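Endoglucanase (Uncultured bacterium, PDB 3X17) probably hydrolyses internal beta-1,4-glucosidic bonds of cellulose, as a family 9 endoglucanase with an N-terminal Ig-like domain and an (alpha/alpha)6 barrel. Local coordinates at residues Tyr127-Cys132 and Asp224-Trp228; Leu230-Phe234 and Ala278-Trp282; Tyr116-Leu120 and Ala553-Ala557. One frame throughout, in Å; residues are numbered along the deposited sequence.

Contact 1 of 3, residues Tyr127-Cys132 and Asp224-Trp228; sequences YYLQRC and DEVRW. With ZN (zinc ion), chain C; CA (calcium ion), chain D.
R131, in the loop that follows helix 115-130, takes hold of E225 on helix 221-235 side-on. R131 NE donates to E225 OE2 at 2.9 Å, nearly straight at 165° and on the syn side of the carboxylate, while R131 NH2 meets E225 OE1 at 2.7 Å from above the carboxylate plane. The two flat groups stand 46° apart, in keeping with that approach of NH2. The arginine chain is extended from CG to NE, whereas the E225 chain bends at chi2, which turns its carboxylate to R131; E225 CG lies 3.5 Å from Y127 CB. The third guanidinium nitrogen, NH1, forms a salt bridge with E214, so two carboxylates share the charge of R131. W228 lies beneath the arginine: R131 CD sits 3.6 Å from the centroid of the W228 five-membered ring, and the guanidinium is stacked on the indole with planes only 9° apart, off-centre as a cation-pi pair. Y128 CD1 covers the opposite guanidinium face near its rim. Two other polar ends have partners outside the segments, W228 NE1 in G173 and Y127 OH in the carbonyl of I543. Metals flank the contact: C132 SG binds zinc at 2.2 Å together with D148, H149 and H175, and D224 OD2 ligates a calcium that also takes the backbone oxygen of E214. The whole is a buried bidentate Arg-Glu salt bridge with a tryptophan stack, joining that loop to helix 221-235 of the (alpha/alpha)6 barrel.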
# COMPACT_ATOMS: atom_id res chain seq x y z
N TYR A 127 -2.50 7.38 8.13
CA TYR A 127 -1.19 8.01 8.20
C TYR A 127 -1.14 9.08 9.31
O TYR A 127 -0.16 9.18 10.06
CB TYR A 127 -0.80 8.64 6.85
CG TYR A 127 -0.52 7.61 5.77
CD1 TYR A 127 0.69 6.96 5.73
CD2 TYR A 127 -1.50 7.22 4.87
CE1 TYR A 127 0.91 5.91 4.86
CE2 TYR A 127 -1.26 6.21 3.95
CZ TYR A 127 -0.05 5.57 3.94
OH TYR A 127 0.23 4.57 3.02
N TYR A 128 -2.18 9.90 9.39
CA TYR A 128 -2.24 10.92 10.43
C TYR A 128 -2.11 10.24 11.79
O TYR A 128 -1.46 10.75 12.67
CB TYR A 128 -3.56 11.72 10.34
CG TYR A 128 -3.93 12.50 11.59
CD1 TYR A 128 -3.10 13.52 12.06
CD2 TYR A 128 -5.16 12.30 12.21
CE1 TYR A 128 -3.47 14.29 13.17
CE2 TYR A 128 -5.51 13.00 13.33
CZ TYR A 128 -4.68 14.03 13.79
OH TYR A 128 -5.08 14.77 14.87
N LEU A 129 -2.65 9.04 11.91
CA LEU A 129 -2.71 8.37 13.20
C LEU A 129 -1.38 7.65 13.48
O LEU A 129 -1.13 7.19 14.60
CB LEU A 129 -3.86 7.37 13.18
CG LEU A 129 -5.26 7.83 13.60
CD1 LEU A 129 -5.44 9.35 13.81
CD2 LEU A 129 -6.37 7.20 12.79
N GLN A 130 -0.54 7.55 12.45
CA GLN A 130 0.81 6.99 12.58
C GLN A 130 1.90 8.04 12.79
O GLN A 130 3.07 7.69 12.92
CB GLN A 130 1.16 6.18 11.32
CG GLN A 130 0.32 4.92 11.11
CD GLN A 130 0.82 3.74 11.93
OE1 GLN A 130 0.12 3.25 12.82
NE2 GLN A 130 2.05 3.32 11.67
N ARG A 131 1.55 9.32 12.72
CA ARG A 131 2.56 10.38 12.86
C ARG A 131 3.37 10.29 14.15
O ARG A 131 2.86 9.88 15.18
CB ARG A 131 1.93 11.76 12.77
CG ARG A 131 1.40 12.14 11.39
CD ARG A 131 0.79 13.59 11.39
NE ARG A 131 0.12 13.91 10.12
CZ ARG A 131 -0.39 15.10 9.81
NH1 ARG A 131 -0.34 16.10 10.69
NH2 ARG A 131 -0.95 15.31 8.61
N CYS A 132 4.65 10.61 14.05
CA CYS A 132 5.58 10.51 15.17
C CYS A 132 5.98 11.92 15.55
O CYS A 132 6.02 12.80 14.69
CB CYS A 132 6.82 9.74 14.74
SG CYS A 132 8.14 9.47 15.96
N ASP A 224 -1.24 17.58 2.43
CA ASP A 224 -0.75 17.87 3.76
C ASP A 224 -0.13 16.64 4.40
O ASP A 224 0.92 16.73 5.03
CB ASP A 224 -1.84 18.44 4.65
CG ASP A 224 -2.32 19.80 4.18
OD1 ASP A 224 -1.47 20.68 3.87
OD2 ASP A 224 -3.54 19.93 4.00
N GLU A 225 -0.76 15.48 4.25
CA GLU A 225 -0.19 14.29 4.88
C GLU A 225 1.16 13.97 4.25
O GLU A 225 2.14 13.73 4.95
CB GLU A 225 -1.11 13.07 4.78
CG GLU A 225 -0.63 11.92 5.70
CD GLU A 225 -0.73 12.30 7.18
OE1 GLU A 225 -1.76 12.91 7.56
OE2 GLU A 225 0.24 12.06 7.93
N VAL A 226 1.17 13.86 2.92
CA VAL A 226 2.41 13.66 2.18
C VAL A 226 3.48 14.63 2.64
O VAL A 226 4.65 14.26 2.76
CB VAL A 226 2.19 13.84 0.66
CG1 VAL A 226 3.53 14.08 -0.04
CG2 VAL A 226 1.46 12.61 0.08
N ARG A 227 3.11 15.88 2.88
CA ARG A 227 4.09 16.88 3.23
C ARG A 227 4.72 16.57 4.59
O ARG A 227 5.91 16.74 4.76
CB ARG A 227 3.47 18.28 3.24
CG ARG A 227 4.52 19.36 3.23
CD ARG A 227 4.16 20.58 4.06
NE ARG A 227 3.45 21.58 3.27
CZ ARG A 227 3.80 22.85 3.14
NH1 ARG A 227 4.89 23.35 3.74
NH2 ARG A 227 3.05 23.64 2.39
N TRP A 228 3.92 16.10 5.54
CA TRP A 228 4.44 15.58 6.79
C TRP A 228 5.57 14.59 6.54
O TRP A 228 6.63 14.68 7.14
CB TRP A 228 3.33 14.91 7.62
CG TRP A 228 3.73 14.61 9.06
CD1 TRP A 228 4.24 13.44 9.55
CD2 TRP A 228 3.65 15.51 10.18
NE1 TRP A 228 4.52 13.56 10.89
CE2 TRP A 228 4.17 14.83 11.30
CE3 TRP A 228 3.21 16.84 10.33
CZ2 TRP A 228 4.22 15.41 12.58
CZ3 TRP A 228 3.30 17.43 11.61
CH2 TRP A 228 3.81 16.72 12.70
ZN ZN C . 7.11 8.43 17.55
CA CA D . -5.77 20.93 3.85

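Contact 2 of 3, residues Leu230-Phe234 and Ala278-Trp282; sequences LEWLF and AAAAW
The carbonyl oxygen of L230 accepts the helical bond from F234 N at 3.0 Å and also has the indole of W282 edge-on beside it, in the plane of that ring. W282 NE1 is 3.5 Å from L230 O, a close polar approach rather than a hydrogen bond. The indole is wedged against helix 221-235. With CG beside its own backbone N (chi1 -75°), W282 carries its ring across to the neighbouring helix, where W282 CZ2 meets L233 CB at 3.5 Å. Only CE1 of F234 lies over one indole face, near its rim and 3.2 Å from W282 NE1; the two planes are 20° apart but slid so far that the rings barely overlap. A278 of W282's own helix backs the other face. Smaller groups fill in beside this, L230 CD2 against A281 CB at 4.2 Å and L233 CD1 against A278 CB at 4.1 Å. The segment axes approach to 10.9 Å at an angle of 135°, a separation spanned by the large side chains. Helix 294-312, through A303, touches both aromatics. L230 O and A278 O keep their intrahelical bonds from F234 N and W282 N, no side-chain hydrogen bond links the two segments, and the join rests on apolar and aromatic contact.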
# COMPACT_ATOMS: atom_id res chain seq x y z
N LEU A 230 7.38 14.10 3.81
CA LEU A 230 8.49 14.65 3.03
C LEU A 230 9.35 15.60 3.87
O LEU A 230 10.57 15.70 3.66
CB LEU A 230 7.96 15.39 1.82
CG LEU A 230 7.22 14.50 0.81
CD1 LEU A 230 6.82 15.38 -0.35
CD2 LEU A 230 8.18 13.40 0.34
N GLU A 231 8.70 16.34 4.78
CA GLU A 231 9.42 17.24 5.68
C GLU A 231 10.35 16.51 6.65
O GLU A 231 11.45 16.98 6.95
CB GLU A 231 8.43 18.16 6.41
CG GLU A 231 7.92 19.23 5.46
CD GLU A 231 7.03 20.29 6.10
OE1 GLU A 231 6.29 19.96 7.05
OE2 GLU A 231 7.00 21.44 5.57
N TRP A 232 9.95 15.30 7.01
CA TRP A 232 10.85 14.40 7.73
C TRP A 232 12.03 13.93 6.91
O TRP A 232 13.15 13.94 7.39
CB TRP A 232 10.10 13.21 8.30
CG TRP A 232 11.01 12.38 9.09
CD1 TRP A 232 11.63 12.73 10.25
CD2 TRP A 232 11.53 11.09 8.72
NE1 TRP A 232 12.45 11.71 10.67
CE2 TRP A 232 12.45 10.72 9.72
CE3 TRP A 232 11.24 10.19 7.69
CZ2 TRP A 232 13.11 9.50 9.71
CZ3 TRP A 232 11.91 8.97 7.67
CH2 TRP A 232 12.85 8.65 8.67
N LEU A 233 11.79 13.55 5.65
CA LEU A 233 12.88 13.34 4.69
C LEU A 233 13.90 14.49 4.62
O LEU A 233 15.11 14.23 4.55
CB LEU A 233 12.34 13.02 3.28
CG LEU A 233 11.52 11.74 3.09
CD1 LEU A 233 11.34 11.41 1.58
CD2 LEU A 233 12.13 10.51 3.86
N PHE A 234 13.44 15.75 4.56
CA PHE A 234 14.36 16.88 4.62
C PHE A 234 15.30 16.77 5.84
O PHE A 234 16.51 16.98 5.71
CB PHE A 234 13.62 18.24 4.68
CG PHE A 234 12.84 18.58 3.43
CD1 PHE A 234 13.35 18.29 2.16
CD2 PHE A 234 11.64 19.27 3.52
CE1 PHE A 234 12.61 18.59 1.01
CE2 PHE A 234 10.95 19.68 2.38
CZ PHE A 234 11.42 19.32 1.12
N ALA A 278 14.52 9.49 -2.17
CA ALA A 278 14.04 10.75 -1.63
C ALA A 278 14.09 11.80 -2.73
O ALA A 278 13.18 12.61 -2.85
CB ALA A 278 14.90 11.17 -0.44
N ALA A 279 15.13 11.77 -3.55
CA ALA A 279 15.18 12.62 -4.74
C ALA A 279 13.93 12.46 -5.57
O ALA A 279 13.34 13.45 -5.98
CB ALA A 279 16.46 12.35 -5.61
N ALA A 280 13.54 11.23 -5.84
CA ALA A 280 12.40 10.98 -6.73
C ALA A 280 11.12 11.54 -6.11
O ALA A 280 10.36 12.27 -6.75
CB ALA A 280 12.27 9.46 -7.04
N ALA A 281 10.91 11.27 -4.83
CA ALA A 281 9.66 11.67 -4.19
C ALA A 281 9.57 13.17 -4.10
O ALA A 281 8.52 13.75 -4.42
CB ALA A 281 9.53 11.04 -2.81
N TRP A 282 10.68 13.81 -3.74
CA TRP A 282 10.75 15.27 -3.70
C TRP A 282 10.51 15.90 -5.08
O TRP A 282 9.93 16.97 -5.17
CB TRP A 282 12.12 15.74 -3.22
CG TRP A 282 12.37 15.58 -1.77
CD1 TRP A 282 11.45 15.70 -0.75
CD2 TRP A 282 13.63 15.29 -1.15
NE1 TRP A 282 12.06 15.44 0.46
CE2 TRP A 282 13.40 15.24 0.25
CE3 TRP A 282 14.91 15.01 -1.64
CZ2 TRP A 282 14.42 14.96 1.16
CZ3 TRP A 282 15.93 14.71 -0.72
CH2 TRP A 282 15.68 14.71 0.65

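Contact 3 of 3, residues Tyr116-Leu120 and Ala553-Ala557; sequences YRDVL and AAHFA
Y116 and A557 meet where helix 115-130, which follows the strands of the N-terminal sheet, lies roughly antiparallel to the last helix, 543-558, a pairing consistent with closure of the (alpha/alpha)6 barrel. The segment axes come within 8.4 Å at 149°, consistent with the small alanine side chains on the second helix. The methyl of A557 presses on the backbone of the first helix, A557 CB lying 3.7 Å from Y116 O, and also receives L120 CD2 at 4.1 Å. The side chain of Y116 lies beside that of F556. Its CG stands next to the backbone N (chi1 -76°), and from there the ring points the same way as F556, with Y116 CD2 3.8 Å from F556 CB. Y116 CB itself rests 3.8 Å from A553 O. One turn earlier on its helix than A557, A553 lies opposite L120: its methyl faces the backbone of L120, and A553 CB touches V119 CG1 at 4.1 Å. L120 divides its branches between two alanines, since L120 CD1 goes to A554 CB at 4.0 Å while CD2 takes A557. Helix 456-469 closes over the aromatic side, L466 touching both Y116 and F556, and F205 packs on L120 and A554. A single water spans the helices, accepting from Y116 N at 3.2 Å and donating weakly to F556 O.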
# COMPACT_ATOMS: atom_id res chain seq x y z
N TYR A 116 -16.16 3.45 -1.65
CA TYR A 116 -14.72 3.60 -1.62
C TYR A 116 -14.32 4.99 -1.19
O TYR A 116 -13.14 5.25 -0.99
CB TYR A 116 -14.07 3.20 -2.94
CG TYR A 116 -14.04 1.70 -3.07
CD1 TYR A 116 -13.30 0.95 -2.17
CD2 TYR A 116 -14.91 1.02 -3.94
CE1 TYR A 116 -13.38 -0.45 -2.15
CE2 TYR A 116 -14.92 -0.37 -4.00
CZ TYR A 116 -14.18 -1.10 -3.06
OH TYR A 116 -14.18 -2.47 -3.07
N ARG A 117 -15.31 5.86 -0.98
CA ARG A 117 -15.05 7.14 -0.35
C ARG A 117 -14.67 6.95 1.12
O ARG A 117 -13.77 7.59 1.62
CB ARG A 117 -16.25 8.08 -0.48
CG ARG A 117 -16.31 8.79 -1.83
CD ARG A 117 -17.51 9.72 -1.96
NE ARG A 117 -17.71 10.11 -3.36
CZ ARG A 117 -18.88 10.48 -3.88
NH1 ARG A 117 -19.97 10.52 -3.12
NH2 ARG A 117 -18.94 10.80 -5.17
N ASP A 118 -15.40 6.07 1.80
CA ASP A 118 -15.12 5.77 3.19
C ASP A 118 -13.87 4.91 3.34
O ASP A 118 -13.14 5.06 4.31
CB ASP A 118 -16.31 5.07 3.84
CG ASP A 118 -17.56 5.93 3.82
OD1 ASP A 118 -17.49 7.11 4.24
OD2 ASP A 118 -18.55 5.49 3.21
N VAL A 119 -13.67 3.97 2.42
CA VAL A 119 -12.44 3.16 2.42
C VAL A 119 -11.21 4.07 2.24
O VAL A 119 -10.27 4.02 3.03
CB VAL A 119 -12.44 2.09 1.30
CG1 VAL A 119 -11.08 1.45 1.19
CG2 VAL A 119 -13.49 1.06 1.56
N LEU A 120 -11.22 4.86 1.17
CA LEU A 120 -10.18 5.88 0.93
C LEU A 120 -9.90 6.74 2.17
O LEU A 120 -8.75 6.94 2.54
CB LEU A 120 -10.58 6.79 -0.24
CG LEU A 120 -9.58 7.87 -0.64
CD1 LEU A 120 -8.20 7.26 -0.96
CD2 LEU A 120 -10.11 8.70 -1.84
N ALA A 553 -8.01 2.43 -4.10
CA ALA A 553 -9.26 2.89 -3.55
C ALA A 553 -9.65 4.22 -4.21
O ALA A 553 -10.84 4.45 -4.52
CB ALA A 553 -9.16 3.05 -2.04
N ALA A 554 -8.65 5.08 -4.42
CA ALA A 554 -8.92 6.38 -5.02
C ALA A 554 -9.45 6.25 -6.47
O ALA A 554 -10.35 6.98 -6.88
CB ALA A 554 -7.69 7.27 -4.97
N HIS A 555 -8.92 5.28 -7.21
CA HIS A 555 -9.47 4.97 -8.53
C HIS A 555 -10.98 4.70 -8.48
O HIS A 555 -11.75 5.24 -9.27
CB HIS A 555 -8.74 3.79 -9.17
CG HIS A 555 -9.26 3.46 -10.55
ND1 HIS A 555 -8.69 3.97 -11.70
CD2 HIS A 555 -10.33 2.72 -10.94
CE1 HIS A 555 -9.39 3.55 -12.75
NE2 HIS A 555 -10.39 2.80 -12.31
N PHE A 556 -11.42 3.89 -7.53
CA PHE A 556 -12.82 3.52 -7.49
C PHE A 556 -13.70 4.50 -6.72
O PHE A 556 -14.92 4.44 -6.83
CB PHE A 556 -12.97 2.09 -7.02
CG PHE A 556 -12.47 1.08 -8.02
CD1 PHE A 556 -13.21 0.81 -9.16
CD2 PHE A 556 -11.20 0.54 -7.92
CE1 PHE A 556 -12.76 -0.11 -10.10
CE2 PHE A 556 -10.74 -0.37 -8.84
CZ PHE A 556 -11.54 -0.72 -9.93
N ALA A 557 -13.10 5.47 -6.03
CA ALA A 557 -13.85 6.50 -5.34
C ALA A 557 -14.19 7.64 -6.30
O ALA A 557 -15.02 8.47 -5.99
CB ALA A 557 -13.05 7.06 -4.18
O HOH W 1 -17.08 4.84 -4.35

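Two helices are shared among the three contacts. Helix 115-130 starts in contact 3 and runs to contact 1, whose centres are 19 Å apart, with about 8 Å between nearest atoms. Helix 221-235 then passes from contact 1 into contact 2, with 13 Å between centres. Contacts 2 and 3 do not touch; their nearest atoms are about 17 Å apart. Along the chain, contact 3 joins segments 433 residues apart and encloses the other two, which follow in series. Contact 1 holds one ligand each of the zinc and of one calcium. A bound calcium lies about 13 Å from the A278 side chain of contact 2.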